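Local atomic coordinates of condensin complex subunit 3 (Schizosaccharomyces pombe, PDB entry 5OQR), a protein that serves as a regulatory subunit of the condensin complex, which is required to convert interphase chromatin into condensed, mitotic-like chromosomes. Residues 386-391 against 407-412; 401-406 against 466-471. All blocks are in the same frame, centred on the assembly; numbering follows the deposited sequence.

Contact 1: 386-391 against 407-412; sequences KSLTNS and ELLRKL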
loop_
_atom_site.group_PDB
_atom_site.type_symbol
_atom_site.label_atom_id
_atom_site.label_comp_id
_atom_site.label_asym_id
_atom_site.label_seq_id
_atom_site.Cartn_x
_atom_site.Cartn_y
_atom_site.Cartn_z
ATOM N N LYS A 386 38.131 11.511 18.320
ATOM C CA LYS A 386 39.137 12.384 17.726
ATOM C C LYS A 386 38.927 12.515 16.225
ATOM O O LYS A 386 38.919 13.625 15.680
ATOM C CB LYS A 386 40.533 11.841 18.018
ATOM C CG LYS A 386 41.398 12.751 18.856
ATOM C CD LYS A 386 42.749 12.106 19.082
ATOM C CE LYS A 386 43.674 13.000 19.871
ATOM N NZ LYS A 386 44.731 12.198 20.544
ATOM N N SER A 387 38.766 11.385 15.537
ATOM C CA SER A 387 38.558 11.414 14.093
ATOM C C SER A 387 37.348 12.265 13.733
ATOM O O SER A 387 37.420 13.125 12.848
ATOM C CB SER A 387 38.396 9.989 13.565
ATOM O OG SER A 387 38.223 9.982 12.160
ATOM N N LEU A 388 36.222 12.041 14.412
ATOM C CA LEU A 388 35.029 12.835 14.144
ATOM C C LEU A 388 35.258 14.298 14.492
ATOM O O LEU A 388 34.883 15.193 13.727
ATOM C CB LEU A 388 33.844 12.276 14.931
ATOM C CG LEU A 388 33.450 10.838 14.590
ATOM C CD1 LEU A 388 32.444 10.309 15.594
ATOM C CD2 LEU A 388 32.891 10.755 13.183
ATOM N N THR A 389 35.880 14.561 15.641
ATOM C CA THR A 389 36.183 15.935 16.023
ATOM C C THR A 389 37.034 16.624 14.965
ATOM O O THR A 389 36.885 17.827 14.724
ATOM C CB THR A 389 36.899 15.956 17.371
ATOM O OG1 THR A 389 36.140 15.213 18.331
ATOM C CG2 THR A 389 37.072 17.385 17.864
ATOM N N ASN A 390 37.933 15.879 14.325
ATOM C CA ASN A 390 38.790 16.464 13.302
ATOM C C ASN A 390 38.034 16.668 11.996
ATOM O O ASN A 390 38.117 17.737 11.384
ATOM C CB ASN A 390 40.014 15.577 13.075
ATOM C CG ASN A 390 40.863 16.045 11.909
ATOM O OD1 ASN A 390 41.652 16.981 12.036
ATOM N ND2 ASN A 390 40.705 15.394 10.763
ATOM N N SER A 391 37.289 15.652 11.556
ATOM C CA SER A 391 36.601 15.737 10.273
ATOM C C SER A 391 35.616 16.897 10.245
ATOM O O SER A 391 35.444 17.550 9.209
ATOM C CB SER A 391 35.882 14.423 9.980
ATOM O OG SER A 391 36.781 13.332 10.038
ATOM N N GLU A 407 25.520 12.899 14.901
ATOM C CA GLU A 407 24.759 11.913 15.661
ATOM C C GLU A 407 25.684 10.890 16.308
ATOM O O GLU A 407 25.500 10.525 17.473
ATOM C CB GLU A 407 23.748 11.226 14.745
ATOM C CG GLU A 407 22.919 10.149 15.415
ATOM C CD GLU A 407 21.916 9.517 14.467
ATOM O OE1 GLU A 407 21.763 10.025 13.335
ATOM O OE2 GLU A 407 21.283 8.512 14.852
ATOM N N LEU A 408 26.687 10.419 15.564
ATOM C CA LEU A 408 27.660 9.490 16.124
ATOM C C LEU A 408 28.527 10.162 17.180
ATOM O O LEU A 408 28.926 9.520 18.156
ATOM C CB LEU A 408 28.521 8.918 14.999
ATOM C CG LEU A 408 29.628 7.928 15.354
ATOM C CD1 LEU A 408 29.078 6.704 16.051
ATOM C CD2 LEU A 408 30.371 7.536 14.090
ATOM N N LEU A 409 28.823 11.449 17.007
ATOM C CA LEU A 409 29.548 12.189 18.032
ATOM C C LEU A 409 28.790 12.166 19.354
ATOM O O LEU A 409 29.357 11.842 20.403
ATOM C CB LEU A 409 29.774 13.625 17.561
ATOM C CG LEU A 409 30.904 14.400 18.234
ATOM C CD1 LEU A 409 32.248 13.966 17.676
ATOM C CD2 LEU A 409 30.699 15.891 18.053
ATOM N N ARG A 410 27.501 12.510 19.319
ATOM C CA ARG A 410 26.671 12.454 20.521
ATOM C C ARG A 410 26.763 11.095 21.197
ATOM O O ARG A 410 26.878 11.008 22.424
ATOM C CB ARG A 410 25.217 12.764 20.158
ATOM C CG ARG A 410 24.212 12.538 21.282
ATOM C CD ARG A 410 24.443 13.489 22.442
ATOM N NE ARG A 410 23.541 13.215 23.555
ATOM C CZ ARG A 410 23.832 12.439 24.594
ATOM N NH1 ARG A 410 25.014 11.845 24.687
ATOM N NH2 ARG A 410 22.933 12.254 25.551
ATOM N N LYS A 411 26.699 10.022 20.413
ATOM C CA LYS A 411 26.738 8.678 20.978
ATOM C C LYS A 411 28.040 8.413 21.722
ATOM O O LYS A 411 28.049 7.659 22.701
ATOM C CB LYS A 411 26.542 7.658 19.860
ATOM C CG LYS A 411 26.611 6.211 20.293
ATOM C CD LYS A 411 26.694 5.314 19.075
ATOM C CE LYS A 411 27.107 3.907 19.442
ATOM N NZ LYS A 411 25.968 3.095 19.952
ATOM N N LEU A 412 29.147 9.012 21.278
ATOM C CA LEU A 412 30.434 8.761 21.920
ATOM C C LEU A 412 30.621 9.617 23.164
ATOM O O LEU A 412 31.221 9.164 24.146
ATOM C CB LEU A 412 31.571 9.015 20.930
ATOM C CG LEU A 412 31.527 8.179 19.652
ATOM C CD1 LEU A 412 32.691 8.525 18.751
ATOM C CD2 LEU A 412 31.530 6.703 19.973
#
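Leu388 and three leucines of 407-412 join the two antiparallel helices of a HEAT repeat, 378-394 and 399-412, the sixth of this subunit. The axes of the short segments approach to 10.2 Å, with 142° between their N-to-C directions. Leu388 carries most of the contact. Its CB is directed toward the partner helix, and the single methyl CD1 serves two leucines one helical turn apart: it lies 3.7 Å from CG of Leu408 and 3.6 Å from CD1 of Leu412. Both of those side chains cross that of Leu388 at about a right angle, and the other methyl, CD2, passes more loosely by CD2 of Leu408. Leu409 closes the contact nearer the backbone. Its chi1 of -159° sets CG anti to the backbone N, and chi2 (77°) then turns CD1 to 3.6 Å from CB of Leu388. Leucine suits all four places, because a forked, purely apolar end can fill a buried interface between apolar neighbours.

Thr389 lies at the margin, its OG1 4.1 Å from CD1 of Leu409; that hydroxyl is hydrogen-bonded to the carbonyl of Leu385 one turn back, so a polar atom can sit beside a methyl. Within 386-391, Ser391 OG also bonds back to its own helix, giving 2.9 Å to Ser387 O, a carbonyl that takes the backbone N-H of Ser391 as well. Leu408 also touches Leu367 and Leu371 of helix 356-372, while Leu409 meets Leu422 of helix 416-434. An apolar seam between paired antiparallel helices, continued onto neighbouring helices, is characteristic of the HEAT-repeat solenoid.

Contact 2: 401-406 against 466-471; sequences LISLHI and VQCLFE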
loop_
_atom_site.group_PDB
_atom_site.type_symbol
_atom_site.label_atom_id
_atom_site.label_comp_id
_atom_site.label_asym_id
_atom_site.label_seq_id
_atom_site.Cartn_x
_atom_site.Cartn_y
_atom_site.Cartn_z
ATOM N N LEU A 401 26.174 13.726 5.149
ATOM C CA LEU A 401 26.992 13.056 6.150
ATOM C C LEU A 401 27.127 13.854 7.438
ATOM O O LEU A 401 27.437 13.270 8.479
ATOM C CB LEU A 401 28.382 12.765 5.580
ATOM C CG LEU A 401 28.429 11.775 4.413
ATOM C CD1 LEU A 401 29.817 11.728 3.815
ATOM C CD2 LEU A 401 28.006 10.390 4.861
ATOM N N ILE A 402 26.895 15.168 7.398
ATOM C CA ILE A 402 27.018 15.987 8.602
ATOM C C ILE A 402 26.162 15.422 9.727
ATOM O O ILE A 402 26.604 15.332 10.879
ATOM C CB ILE A 402 26.646 17.450 8.290
ATOM C CG1 ILE A 402 27.769 18.116 7.490
ATOM C CG2 ILE A 402 26.361 18.232 9.580
ATOM C CD1 ILE A 402 27.455 19.521 7.019
ATOM N N SER A 403 24.923 15.038 9.416
ATOM C CA SER A 403 24.003 14.594 10.457
ATOM C C SER A 403 24.503 13.321 11.125
ATOM O O SER A 403 24.534 13.223 12.357
ATOM C CB SER A 403 22.613 14.381 9.862
ATOM O OG SER A 403 22.189 15.530 9.152
ATOM N N LEU A 404 24.892 12.327 10.327
ATOM C CA LEU A 404 25.381 11.076 10.895
ATOM C C LEU A 404 26.669 11.277 11.682
ATOM O O LEU A 404 26.891 10.595 12.689
ATOM C CB LEU A 404 25.588 10.047 9.785
ATOM C CG LEU A 404 24.318 9.548 9.093
ATOM C CD1 LEU A 404 24.675 8.612 7.955
ATOM C CD2 LEU A 404 23.390 8.851 10.075
ATOM N N HIS A 405 27.528 12.199 11.245
ATOM C CA HIS A 405 28.740 12.494 12.000
ATOM C C HIS A 405 28.404 13.062 13.370
ATOM O O HIS A 405 28.935 12.613 14.391
ATOM C CB HIS A 405 29.621 13.471 11.224
ATOM C CG HIS A 405 30.529 12.812 10.236
ATOM N ND1 HIS A 405 30.198 12.651 8.909
ATOM C CD2 HIS A 405 31.758 12.267 10.385
ATOM C CE1 HIS A 405 31.184 12.038 8.282
ATOM N NE2 HIS A 405 32.142 11.793 9.156
ATOM N N ILE A 406 27.524 14.062 13.408
ATOM C CA ILE A 406 27.165 14.695 14.670
ATOM C C ILE A 406 26.325 13.757 15.527
ATOM O O ILE A 406 26.397 13.802 16.760
ATOM C CB ILE A 406 26.447 16.026 14.394
ATOM C CG1 ILE A 406 27.424 17.002 13.731
ATOM C CG2 ILE A 406 25.869 16.612 15.684
ATOM C CD1 ILE A 406 26.817 18.316 13.290
ATOM N N VAL A 466 24.817 23.774 13.977
ATOM C CA VAL A 466 23.908 24.214 15.031
ATOM C C VAL A 466 22.616 23.417 14.968
ATOM O O VAL A 466 22.082 22.983 15.996
ATOM C CB VAL A 466 23.635 25.725 14.906
ATOM C CG1 VAL A 466 22.775 26.205 16.061
ATOM C CG2 VAL A 466 24.935 26.505 14.861
ATOM N N GLN A 467 22.095 23.214 13.760
ATOM C CA GLN A 467 20.858 22.466 13.592
ATOM C C GLN A 467 20.989 21.057 14.154
ATOM O O GLN A 467 20.117 20.587 14.893
ATOM C CB GLN A 467 20.483 22.431 12.112
ATOM C CG GLN A 467 19.104 21.890 11.823
ATOM C CD GLN A 467 18.790 21.893 10.344
ATOM O OE1 GLN A 467 19.548 22.435 9.540
ATOM N NE2 GLN A 467 17.670 21.285 9.973
ATOM N N CYS A 468 22.080 20.367 13.821
ATOM C CA CYS A 468 22.271 19.007 14.310
ATOM C C CYS A 468 22.533 18.978 15.809
ATOM O O CYS A 468 22.259 17.968 16.465
ATOM C CB CYS A 468 23.423 18.337 13.566
ATOM S SG CYS A 468 23.082 17.961 11.843
ATOM N N LEU A 469 23.070 20.062 16.365
ATOM C CA LEU A 469 23.322 20.113 17.800
ATOM C C LEU A 469 22.018 20.003 18.579
ATOM O O LEU A 469 21.856 19.123 19.431
ATOM C CB LEU A 469 24.062 21.405 18.152
ATOM C CG LEU A 469 24.115 21.792 19.634
ATOM C CD1 LEU A 469 24.730 20.694 20.474
ATOM C CD2 LEU A 469 24.882 23.088 19.817
ATOM N N PHE A 470 21.069 20.891 18.292
ATOM C CA PHE A 470 19.797 20.900 18.998
ATOM C C PHE A 470 18.869 19.777 18.563
ATOM O O PHE A 470 17.834 19.569 19.203
ATOM C CB PHE A 470 19.117 22.256 18.808
ATOM C CG PHE A 470 19.874 23.391 19.431
ATOM C CD1 PHE A 470 19.951 23.509 20.806
ATOM C CD2 PHE A 470 20.521 24.328 18.648
ATOM C CE1 PHE A 470 20.651 24.541 21.388
ATOM C CE2 PHE A 470 21.221 25.366 19.227
ATOM C CZ PHE A 470 21.285 25.471 20.598
ATOM N N GLU A 471 19.212 19.047 17.502
ATOM C CA GLU A 471 18.484 17.836 17.152
ATOM C C GLU A 471 18.843 16.660 18.046
ATOM O O GLU A 471 18.073 15.698 18.115
ATOM C CB GLU A 471 18.760 17.454 15.697
ATOM C CG GLU A 471 17.670 17.854 14.725
ATOM C CD GLU A 471 18.073 17.640 13.279
ATOM O OE1 GLU A 471 19.069 16.924 13.039
ATOM O OE2 GLU A 471 17.400 18.190 12.382
#
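Cys468 and Ile406 bury the most surface where helix 399-412 of the sixth HEAT repeat packs on helix 457-471, a helix-helix contact within the solenoid; Ser403 comes next. The short segments run at 42° to one another, their axes 9.7 Å apart at the closest, and the two backbones come nearest at Ser403 and Cys468, whose CA atoms are 6.1 Å apart.

Cys468 points toward helix 399-412 and offers two different surfaces. Its CB is met by Ile406, from which CD1 approaches to 3.4 Å and CG2 to 3.7 Å, so both branches of the isoleucine bear on one methylene. The branching explains this: CG1 stands beside the backbone N and CG2 anti to it (chi1 -66°), and the extended chi2 of 175° carries CD1 outward. Beta-branched isoleucine thus fills a broad patch close to its own helix, and the small cysteine is consistent with the close approach of the backbones here. Phe419 and Leu423 of helix 416-434 touch both Ile406 and Leu469, extending the apolar surroundings. An alanine in place of Ile406 would keep CB beside Cys468 but would probably open a gap where CG2 and CD1 now pack on it, and leave Phe419 and Leu423 less well covered.

SG of Cys468 lies against the turn of helix 399-412 before Ile406, 4.0 Å from CG2 of Ile402. Serine suits this partly exposed edge of the contact, being small enough to lie beside SG. On the far side of the turn, His405 bonds through ND1 to Leu401 O and through NE2 to the hydroxyl of Tyr347, which ties its ring at both nitrogens. Ser403 OG, turned beside its own backbone N, lies 3.7 Å from SG of Cys468.

In the fold
Helix 399-412 is common to both contacts, whose centres lie about 10 Å apart. Contact 1 uses its C-terminal part to pair with helix 378-394 inside the sixth HEAT repeat; contact 2 uses the preceding residues to reach helix 457-471, much farther along the chain. The two meet directly, CD2 of Leu388 packing 3.4 Å from CD2 of His405. Helix 416-434 borders both, through Leu422 beside contact 1 and through Phe419 and Leu423 beside contact 2. The centres of contacts 1 and 2 lie about 37 and 31 Å from the centre of the chain. The other protein chain of the assembly is near: Glu407 forms a salt bridge with a basic side chain of that chain, and Glu471 packs on its backbone.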